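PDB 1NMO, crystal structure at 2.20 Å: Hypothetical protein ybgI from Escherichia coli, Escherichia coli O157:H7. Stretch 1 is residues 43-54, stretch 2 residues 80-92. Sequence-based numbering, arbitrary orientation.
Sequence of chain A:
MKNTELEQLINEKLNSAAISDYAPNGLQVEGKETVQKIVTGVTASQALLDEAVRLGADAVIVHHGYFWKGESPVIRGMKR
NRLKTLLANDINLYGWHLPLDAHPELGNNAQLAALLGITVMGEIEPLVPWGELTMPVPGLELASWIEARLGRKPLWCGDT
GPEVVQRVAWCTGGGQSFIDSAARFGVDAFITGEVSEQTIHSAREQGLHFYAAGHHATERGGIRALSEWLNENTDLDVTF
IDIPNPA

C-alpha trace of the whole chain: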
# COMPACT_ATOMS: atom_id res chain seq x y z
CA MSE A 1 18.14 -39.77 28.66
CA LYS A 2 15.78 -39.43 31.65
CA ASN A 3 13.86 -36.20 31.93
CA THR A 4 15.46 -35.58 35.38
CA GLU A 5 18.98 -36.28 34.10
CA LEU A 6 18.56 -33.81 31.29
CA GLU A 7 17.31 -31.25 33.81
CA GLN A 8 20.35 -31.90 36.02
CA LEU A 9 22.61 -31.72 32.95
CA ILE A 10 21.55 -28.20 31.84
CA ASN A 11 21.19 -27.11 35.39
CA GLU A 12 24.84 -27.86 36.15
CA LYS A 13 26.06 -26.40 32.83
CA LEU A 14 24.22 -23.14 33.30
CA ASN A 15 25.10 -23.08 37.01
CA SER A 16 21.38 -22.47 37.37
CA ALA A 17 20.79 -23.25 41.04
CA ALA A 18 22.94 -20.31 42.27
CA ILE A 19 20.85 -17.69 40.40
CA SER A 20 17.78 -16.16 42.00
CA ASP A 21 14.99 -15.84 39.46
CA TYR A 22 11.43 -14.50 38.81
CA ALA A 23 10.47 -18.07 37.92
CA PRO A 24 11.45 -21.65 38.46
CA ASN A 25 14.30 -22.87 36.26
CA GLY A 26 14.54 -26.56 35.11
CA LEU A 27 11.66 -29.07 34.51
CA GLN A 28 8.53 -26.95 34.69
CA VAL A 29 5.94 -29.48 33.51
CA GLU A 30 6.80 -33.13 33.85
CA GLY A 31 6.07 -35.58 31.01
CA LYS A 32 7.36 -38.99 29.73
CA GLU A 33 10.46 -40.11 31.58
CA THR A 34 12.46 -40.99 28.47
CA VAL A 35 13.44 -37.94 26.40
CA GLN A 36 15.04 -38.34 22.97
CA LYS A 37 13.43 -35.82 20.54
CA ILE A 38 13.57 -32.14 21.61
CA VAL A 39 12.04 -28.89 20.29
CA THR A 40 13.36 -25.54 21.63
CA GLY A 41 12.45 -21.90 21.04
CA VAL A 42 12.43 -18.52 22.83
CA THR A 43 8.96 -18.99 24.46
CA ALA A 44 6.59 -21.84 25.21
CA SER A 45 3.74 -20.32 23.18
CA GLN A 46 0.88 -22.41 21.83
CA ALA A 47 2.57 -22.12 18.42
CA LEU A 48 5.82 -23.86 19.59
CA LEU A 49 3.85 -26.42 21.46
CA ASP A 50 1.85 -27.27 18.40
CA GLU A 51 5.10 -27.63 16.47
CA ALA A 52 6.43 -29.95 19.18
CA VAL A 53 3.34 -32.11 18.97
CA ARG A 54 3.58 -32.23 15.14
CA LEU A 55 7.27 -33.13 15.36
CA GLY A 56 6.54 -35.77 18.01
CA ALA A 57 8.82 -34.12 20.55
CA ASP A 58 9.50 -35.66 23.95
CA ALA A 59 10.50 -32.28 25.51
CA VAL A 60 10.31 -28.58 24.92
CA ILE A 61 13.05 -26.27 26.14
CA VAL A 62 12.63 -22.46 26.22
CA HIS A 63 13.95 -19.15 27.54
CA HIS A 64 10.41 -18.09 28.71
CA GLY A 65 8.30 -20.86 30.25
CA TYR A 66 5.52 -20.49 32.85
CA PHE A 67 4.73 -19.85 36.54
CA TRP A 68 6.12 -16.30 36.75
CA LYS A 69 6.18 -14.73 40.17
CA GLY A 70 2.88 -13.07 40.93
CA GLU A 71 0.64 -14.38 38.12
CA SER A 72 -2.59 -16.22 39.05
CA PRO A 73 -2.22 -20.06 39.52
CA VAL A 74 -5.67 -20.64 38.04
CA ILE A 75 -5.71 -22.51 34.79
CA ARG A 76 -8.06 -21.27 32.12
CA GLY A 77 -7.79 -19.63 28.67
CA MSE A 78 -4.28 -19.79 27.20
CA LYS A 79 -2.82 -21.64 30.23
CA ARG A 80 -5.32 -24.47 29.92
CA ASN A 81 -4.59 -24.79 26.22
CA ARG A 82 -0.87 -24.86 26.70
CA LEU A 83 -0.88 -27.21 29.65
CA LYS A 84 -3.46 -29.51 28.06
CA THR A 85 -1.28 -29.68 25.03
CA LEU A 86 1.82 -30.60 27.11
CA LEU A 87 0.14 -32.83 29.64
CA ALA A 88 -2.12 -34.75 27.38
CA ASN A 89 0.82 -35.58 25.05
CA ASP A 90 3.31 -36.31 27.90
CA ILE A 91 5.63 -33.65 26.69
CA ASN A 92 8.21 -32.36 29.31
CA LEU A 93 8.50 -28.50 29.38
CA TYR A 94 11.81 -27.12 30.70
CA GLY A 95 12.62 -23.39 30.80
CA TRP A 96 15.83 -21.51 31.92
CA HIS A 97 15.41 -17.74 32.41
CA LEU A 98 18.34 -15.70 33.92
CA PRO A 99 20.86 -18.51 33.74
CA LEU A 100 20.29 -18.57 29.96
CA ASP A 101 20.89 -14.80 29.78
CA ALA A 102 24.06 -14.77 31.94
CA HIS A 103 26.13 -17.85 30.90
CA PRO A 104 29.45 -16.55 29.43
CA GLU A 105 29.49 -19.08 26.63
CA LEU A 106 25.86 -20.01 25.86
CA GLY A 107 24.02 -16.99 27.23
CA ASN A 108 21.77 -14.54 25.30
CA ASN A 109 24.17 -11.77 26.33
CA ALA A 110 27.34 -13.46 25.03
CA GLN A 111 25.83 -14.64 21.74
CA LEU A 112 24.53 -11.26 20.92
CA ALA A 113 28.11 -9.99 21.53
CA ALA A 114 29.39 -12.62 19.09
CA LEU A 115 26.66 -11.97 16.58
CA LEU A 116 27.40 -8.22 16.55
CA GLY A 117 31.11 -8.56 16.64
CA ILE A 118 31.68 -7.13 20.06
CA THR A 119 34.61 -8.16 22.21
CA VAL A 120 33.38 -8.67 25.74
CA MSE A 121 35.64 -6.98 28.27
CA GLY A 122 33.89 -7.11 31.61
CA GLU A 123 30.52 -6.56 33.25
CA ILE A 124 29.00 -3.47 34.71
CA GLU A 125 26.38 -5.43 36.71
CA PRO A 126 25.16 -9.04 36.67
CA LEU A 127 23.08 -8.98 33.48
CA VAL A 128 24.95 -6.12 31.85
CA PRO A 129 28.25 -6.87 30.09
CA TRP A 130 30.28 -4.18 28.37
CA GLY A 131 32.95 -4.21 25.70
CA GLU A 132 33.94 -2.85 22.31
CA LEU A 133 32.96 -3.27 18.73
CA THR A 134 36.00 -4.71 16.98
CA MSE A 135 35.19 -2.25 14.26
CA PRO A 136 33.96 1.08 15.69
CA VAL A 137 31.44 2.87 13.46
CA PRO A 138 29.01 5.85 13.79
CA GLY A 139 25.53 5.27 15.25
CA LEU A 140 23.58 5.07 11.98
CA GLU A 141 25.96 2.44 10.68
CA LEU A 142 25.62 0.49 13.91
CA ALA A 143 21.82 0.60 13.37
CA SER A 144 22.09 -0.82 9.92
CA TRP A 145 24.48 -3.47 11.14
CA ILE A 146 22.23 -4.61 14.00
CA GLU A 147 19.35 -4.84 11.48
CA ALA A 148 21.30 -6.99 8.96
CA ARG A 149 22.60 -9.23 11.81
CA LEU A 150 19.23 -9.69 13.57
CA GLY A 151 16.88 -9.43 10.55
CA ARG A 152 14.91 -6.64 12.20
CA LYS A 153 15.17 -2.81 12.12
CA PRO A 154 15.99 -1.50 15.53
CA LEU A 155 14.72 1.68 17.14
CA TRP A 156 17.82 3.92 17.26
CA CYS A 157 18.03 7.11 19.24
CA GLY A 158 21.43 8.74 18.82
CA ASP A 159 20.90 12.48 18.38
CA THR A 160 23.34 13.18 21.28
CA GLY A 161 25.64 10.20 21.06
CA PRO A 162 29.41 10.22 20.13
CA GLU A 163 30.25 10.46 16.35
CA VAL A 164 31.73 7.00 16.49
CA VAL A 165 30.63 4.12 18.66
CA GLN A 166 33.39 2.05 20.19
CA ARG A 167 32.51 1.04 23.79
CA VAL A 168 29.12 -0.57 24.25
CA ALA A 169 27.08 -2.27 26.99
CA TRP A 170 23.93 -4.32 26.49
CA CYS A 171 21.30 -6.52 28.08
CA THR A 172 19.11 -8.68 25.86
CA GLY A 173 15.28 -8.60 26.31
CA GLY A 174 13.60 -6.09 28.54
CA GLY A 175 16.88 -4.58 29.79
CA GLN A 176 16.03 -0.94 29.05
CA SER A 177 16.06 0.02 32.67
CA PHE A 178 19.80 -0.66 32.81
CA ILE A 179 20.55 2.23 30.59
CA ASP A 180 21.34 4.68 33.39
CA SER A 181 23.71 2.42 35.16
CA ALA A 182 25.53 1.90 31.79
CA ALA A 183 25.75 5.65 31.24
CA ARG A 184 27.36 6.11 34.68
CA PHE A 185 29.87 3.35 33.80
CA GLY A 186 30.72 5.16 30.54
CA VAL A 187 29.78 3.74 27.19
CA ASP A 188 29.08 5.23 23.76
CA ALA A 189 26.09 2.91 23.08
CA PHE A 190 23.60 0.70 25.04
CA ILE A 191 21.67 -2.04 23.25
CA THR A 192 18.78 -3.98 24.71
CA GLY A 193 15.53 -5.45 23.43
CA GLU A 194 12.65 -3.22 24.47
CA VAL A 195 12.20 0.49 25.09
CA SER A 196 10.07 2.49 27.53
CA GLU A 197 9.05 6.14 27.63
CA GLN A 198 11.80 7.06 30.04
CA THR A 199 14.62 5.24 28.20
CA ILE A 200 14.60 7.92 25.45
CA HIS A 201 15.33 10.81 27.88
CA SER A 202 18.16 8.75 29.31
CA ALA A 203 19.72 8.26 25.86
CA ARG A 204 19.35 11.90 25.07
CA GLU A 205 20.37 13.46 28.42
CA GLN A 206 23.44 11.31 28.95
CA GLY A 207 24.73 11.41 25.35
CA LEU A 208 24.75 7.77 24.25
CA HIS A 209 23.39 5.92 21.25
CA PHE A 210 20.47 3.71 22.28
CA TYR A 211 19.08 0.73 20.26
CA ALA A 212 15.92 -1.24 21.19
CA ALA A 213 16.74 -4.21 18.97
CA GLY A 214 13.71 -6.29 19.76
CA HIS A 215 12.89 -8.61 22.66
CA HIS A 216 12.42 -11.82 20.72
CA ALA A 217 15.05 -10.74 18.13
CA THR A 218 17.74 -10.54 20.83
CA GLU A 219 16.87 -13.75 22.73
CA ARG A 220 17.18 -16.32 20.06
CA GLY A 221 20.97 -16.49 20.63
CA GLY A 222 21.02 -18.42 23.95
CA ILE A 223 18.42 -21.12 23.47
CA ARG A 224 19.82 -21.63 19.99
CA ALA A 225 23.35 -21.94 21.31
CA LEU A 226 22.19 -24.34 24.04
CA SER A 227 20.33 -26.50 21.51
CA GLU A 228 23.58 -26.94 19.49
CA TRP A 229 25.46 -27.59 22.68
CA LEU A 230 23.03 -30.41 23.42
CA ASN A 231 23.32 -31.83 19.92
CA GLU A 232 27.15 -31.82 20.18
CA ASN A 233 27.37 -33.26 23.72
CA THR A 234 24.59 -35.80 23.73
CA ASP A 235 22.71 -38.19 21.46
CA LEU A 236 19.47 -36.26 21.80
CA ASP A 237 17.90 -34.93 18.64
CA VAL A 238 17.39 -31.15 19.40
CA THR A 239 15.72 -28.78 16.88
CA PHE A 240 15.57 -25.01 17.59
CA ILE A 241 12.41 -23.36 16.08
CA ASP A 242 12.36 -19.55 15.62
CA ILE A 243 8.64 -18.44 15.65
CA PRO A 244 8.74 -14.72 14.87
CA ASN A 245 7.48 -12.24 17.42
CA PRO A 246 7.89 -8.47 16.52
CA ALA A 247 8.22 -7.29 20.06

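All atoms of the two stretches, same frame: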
# COMPACT_ATOMS: atom_id res chain seq x y z
N THR A 43 10.10 -18.98 23.55
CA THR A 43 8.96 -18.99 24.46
C THR A 43 8.04 -20.12 24.24
O THR A 43 7.79 -20.47 23.09
CB THR A 43 8.19 -17.66 24.26
OG1 THR A 43 9.11 -16.59 24.56
CG2 THR A 43 6.91 -17.52 25.15
N ALA A 44 7.50 -20.70 25.32
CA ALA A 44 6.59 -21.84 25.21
C ALA A 44 5.15 -21.41 24.83
O ALA A 44 4.22 -21.67 25.56
CB ALA A 44 6.58 -22.63 26.57
N SER A 45 5.01 -20.76 23.68
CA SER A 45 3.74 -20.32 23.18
C SER A 45 2.96 -21.50 22.62
O SER A 45 3.52 -22.55 22.37
CB SER A 45 3.97 -19.34 22.02
OG SER A 45 4.74 -20.06 21.02
N GLN A 46 1.66 -21.32 22.40
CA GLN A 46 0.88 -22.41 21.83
C GLN A 46 1.51 -22.80 20.50
O GLN A 46 1.52 -23.97 20.14
CB GLN A 46 -0.51 -21.92 21.51
CG GLN A 46 -1.45 -23.08 21.09
CD GLN A 46 -1.70 -23.96 22.28
OE1 GLN A 46 -2.05 -23.42 23.36
NE2 GLN A 46 -1.49 -25.28 22.14
N ALA A 47 2.01 -21.82 19.74
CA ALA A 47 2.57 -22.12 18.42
C ALA A 47 3.76 -23.06 18.46
O ALA A 47 3.88 -23.90 17.60
CB ALA A 47 2.93 -20.80 17.68
N LEU A 48 4.63 -22.96 19.45
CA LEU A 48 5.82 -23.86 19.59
C LEU A 48 5.33 -25.19 20.01
O LEU A 48 5.79 -26.27 19.58
CB LEU A 48 6.74 -23.43 20.73
CG LEU A 48 8.24 -23.25 20.66
CD1 LEU A 48 8.96 -23.73 21.95
CD2 LEU A 48 8.74 -23.87 19.41
N LEU A 49 4.41 -25.16 20.94
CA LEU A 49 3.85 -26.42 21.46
C LEU A 49 3.15 -27.20 20.36
O LEU A 49 3.18 -28.43 20.30
CB LEU A 49 2.89 -26.03 22.54
CG LEU A 49 3.29 -26.18 24.00
CD1 LEU A 49 4.72 -26.09 24.27
CD2 LEU A 49 2.46 -25.28 24.80
N ASP A 50 2.48 -26.51 19.47
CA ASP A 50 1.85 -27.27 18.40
C ASP A 50 3.00 -27.83 17.51
O ASP A 50 2.92 -28.95 16.98
CB ASP A 50 0.91 -26.38 17.56
CG ASP A 50 -0.23 -25.77 18.38
OD1 ASP A 50 -0.66 -26.35 19.44
OD2 ASP A 50 -0.74 -24.72 17.93
N GLU A 51 4.06 -27.07 17.31
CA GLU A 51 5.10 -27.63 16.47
C GLU A 51 5.73 -28.81 17.17
O GLU A 51 6.14 -29.74 16.46
CB GLU A 51 6.19 -26.65 16.14
CG GLU A 51 5.90 -25.83 14.89
CD GLU A 51 5.94 -26.65 13.60
OE1 GLU A 51 7.01 -27.14 13.22
OE2 GLU A 51 4.89 -26.80 12.96
N ALA A 52 5.83 -28.80 18.50
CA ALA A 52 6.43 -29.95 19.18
C ALA A 52 5.56 -31.20 19.11
O ALA A 52 6.05 -32.34 19.20
CB ALA A 52 6.65 -29.65 20.62
N VAL A 53 4.25 -30.98 19.02
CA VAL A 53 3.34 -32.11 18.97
C VAL A 53 3.45 -32.67 17.51
O VAL A 53 3.53 -33.85 17.30
CB VAL A 53 1.86 -31.60 19.33
CG1 VAL A 53 0.80 -32.59 18.79
CG2 VAL A 53 1.69 -31.56 20.84
N ARG A 54 3.52 -31.80 16.51
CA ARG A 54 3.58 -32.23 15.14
C ARG A 54 4.87 -32.99 14.94
O ARG A 54 4.89 -34.05 14.31
CB ARG A 54 3.57 -31.01 14.22
CG ARG A 54 3.54 -31.30 12.72
CD ARG A 54 3.59 -30.00 11.92
NE ARG A 54 4.94 -29.36 11.93
CZ ARG A 54 5.99 -29.80 11.21
NH1 ARG A 54 5.88 -30.86 10.40
NH2 ARG A 54 7.16 -29.18 11.30
N ARG A 80 -4.71 -23.16 29.99
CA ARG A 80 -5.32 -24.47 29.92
C ARG A 80 -4.98 -25.08 28.60
O ARG A 80 -4.84 -26.29 28.51
CB ARG A 80 -6.88 -24.42 30.01
CG ARG A 80 -7.61 -25.60 29.26
CD ARG A 80 -9.07 -25.23 28.99
NE ARG A 80 -9.93 -26.02 28.04
CZ ARG A 80 -10.19 -27.34 28.10
NH1 ARG A 80 -9.65 -28.13 29.07
NH2 ARG A 80 -11.03 -27.88 27.21
N ASN A 81 -4.87 -24.25 27.57
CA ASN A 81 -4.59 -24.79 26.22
C ASN A 81 -3.17 -25.30 26.15
O ASN A 81 -2.92 -26.39 25.64
CB ASN A 81 -4.76 -23.72 25.17
CG ASN A 81 -6.22 -23.23 25.06
OD1 ASN A 81 -7.17 -24.00 25.31
ND2 ASN A 81 -6.40 -21.97 24.67
N ARG A 82 -2.25 -24.52 26.72
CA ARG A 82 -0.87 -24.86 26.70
C ARG A 82 -0.54 -26.07 27.54
O ARG A 82 0.27 -26.92 27.15
CB ARG A 82 -0.11 -23.67 27.20
CG ARG A 82 -0.10 -22.55 26.31
CD ARG A 82 0.42 -21.29 27.10
NE ARG A 82 0.59 -20.25 26.06
CZ ARG A 82 1.44 -19.26 26.12
NH1 ARG A 82 2.20 -19.10 27.19
NH2 ARG A 82 1.57 -18.45 25.07
N LEU A 83 -1.14 -26.13 28.74
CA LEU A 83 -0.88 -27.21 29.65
C LEU A 83 -1.63 -28.48 29.19
O LEU A 83 -1.17 -29.62 29.48
CB LEU A 83 -1.29 -26.80 31.08
CG LEU A 83 -0.44 -25.71 31.69
CD1 LEU A 83 -0.98 -25.24 33.00
CD2 LEU A 83 0.95 -26.27 31.81
N LYS A 84 -2.77 -28.32 28.51
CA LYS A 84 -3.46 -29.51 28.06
C LYS A 84 -2.56 -30.04 26.98
O LYS A 84 -2.30 -31.24 26.90
CB LYS A 84 -4.78 -29.22 27.37
CG LYS A 84 -5.51 -30.53 26.91
CD LYS A 84 -6.86 -30.25 26.20
CE LYS A 84 -7.50 -31.54 25.68
NZ LYS A 84 -8.77 -31.25 24.83
N THR A 85 -2.08 -29.16 26.11
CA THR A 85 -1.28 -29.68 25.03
C THR A 85 -0.03 -30.46 25.55
O THR A 85 0.33 -31.52 25.03
CB THR A 85 -0.82 -28.56 24.14
OG1 THR A 85 -1.96 -27.91 23.55
CG2 THR A 85 0.04 -29.14 23.04
N LEU A 86 0.64 -29.93 26.55
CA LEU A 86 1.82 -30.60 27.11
C LEU A 86 1.40 -31.85 27.88
O LEU A 86 1.94 -32.97 27.67
CB LEU A 86 2.55 -29.64 28.12
CG LEU A 86 3.30 -28.41 27.57
CD1 LEU A 86 3.54 -27.33 28.61
CD2 LEU A 86 4.59 -28.89 26.97
N LEU A 87 0.45 -31.68 28.80
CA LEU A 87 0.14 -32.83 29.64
C LEU A 87 -0.50 -33.92 28.91
O LEU A 87 -0.11 -35.04 29.09
CB LEU A 87 -0.74 -32.45 30.84
CG LEU A 87 0.04 -31.60 31.81
CD1 LEU A 87 -0.90 -30.59 32.43
CD2 LEU A 87 0.61 -32.50 32.87
N ALA A 88 -1.46 -33.62 28.04
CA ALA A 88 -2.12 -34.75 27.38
C ALA A 88 -1.21 -35.51 26.41
O ALA A 88 -1.51 -36.65 26.01
CB ALA A 88 -3.38 -34.29 26.64
N ASN A 89 -0.08 -34.89 26.01
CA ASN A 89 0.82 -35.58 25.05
C ASN A 89 2.13 -36.01 25.76
O ASN A 89 3.07 -36.43 25.12
CB ASN A 89 1.12 -34.62 23.87
CG ASN A 89 -0.09 -34.38 23.04
OD1 ASN A 89 -0.70 -35.34 22.59
ND2 ASN A 89 -0.48 -33.12 22.84
N ASP A 90 2.16 -35.91 27.08
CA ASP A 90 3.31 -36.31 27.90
C ASP A 90 4.57 -35.63 27.48
O ASP A 90 5.65 -36.23 27.49
CB ASP A 90 3.55 -37.79 27.84
CG ASP A 90 2.38 -38.58 28.31
OD1 ASP A 90 1.91 -38.30 29.44
OD2 ASP A 90 1.92 -39.48 27.52
N ILE A 91 4.45 -34.38 27.11
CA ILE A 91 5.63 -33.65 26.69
C ILE A 91 6.23 -32.91 27.91
O ILE A 91 5.51 -32.19 28.58
CB ILE A 91 5.26 -32.61 25.62
CG1 ILE A 91 4.82 -33.27 24.33
CG2 ILE A 91 6.43 -31.73 25.32
CD1 ILE A 91 4.47 -32.26 23.24
N ASN A 92 7.51 -33.14 28.24
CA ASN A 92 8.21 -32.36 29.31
C ASN A 92 8.48 -30.85 28.93
O ASN A 92 9.03 -30.56 27.86
CB ASN A 92 9.60 -32.98 29.61
CG ASN A 92 9.48 -34.39 30.11
OD1 ASN A 92 9.44 -34.63 31.31
ND2 ASN A 92 9.34 -35.34 29.19

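Helices 46-54 and 80-88 run side by side in nearly the same direction, their axes inclined by 18° and 9.9 Å apart at closest approach, and together the two stretches bury 504 Å². The nearest CA pairs, Gln46 with Arg82, Leu49 with Thr85 and Val53 with Asn89, keep a steady register along the contact.

At the N-terminal end of stretch 1, the long side chain of Arg82 reaches across the start of the helix. Ala44 O and Ser45 CA lie over one face of its guanidinium, with Ser45 CA 3.4 Å from Arg82 NH2. The contact is made largely by backbone, and Ser45 OG caps its own helix, accepting from Leu48 N at 3.3 Å.

Gln46 supplies the polar link. Its CA-to-CB bond points sideways, but the bent side chain brings NE2 to 3.0 Å from Thr85 OG1, in a hydrogen bond to the other helix. The same NE2 donates to Asp50 OD1 at 3.0 Å, while Thr85 OG1 donates to Asn81 O at 2.8 Å, so the amide and the hydroxyl are both held in place.

Leu49 is the central bump. Pointing toward stretch 2, it enters a hollow bordered by Arg82, Thr85 and Leu86: its CD2 lies 3.6 Å from Arg82 O and its CD1 3.9 Å from Leu86 CD2. Leu49 is buried, and its branched apolar side chain suits the hollow against Leu86, also buried. One turn on, at the exposed margin, Val53 CG2 sits among three neighbours, 3.7 Å from both Thr85 CG2 and Ile91 CD1 and 3.3 Å from Asn89 ND2, an amide anchored by donating to Thr85 O at 2.8 Å. Ile91, beyond the helix, points toward stretch 1, where Ala52 CB makes a loose apolar contact with Ile91 CD1 at 4.3 Å.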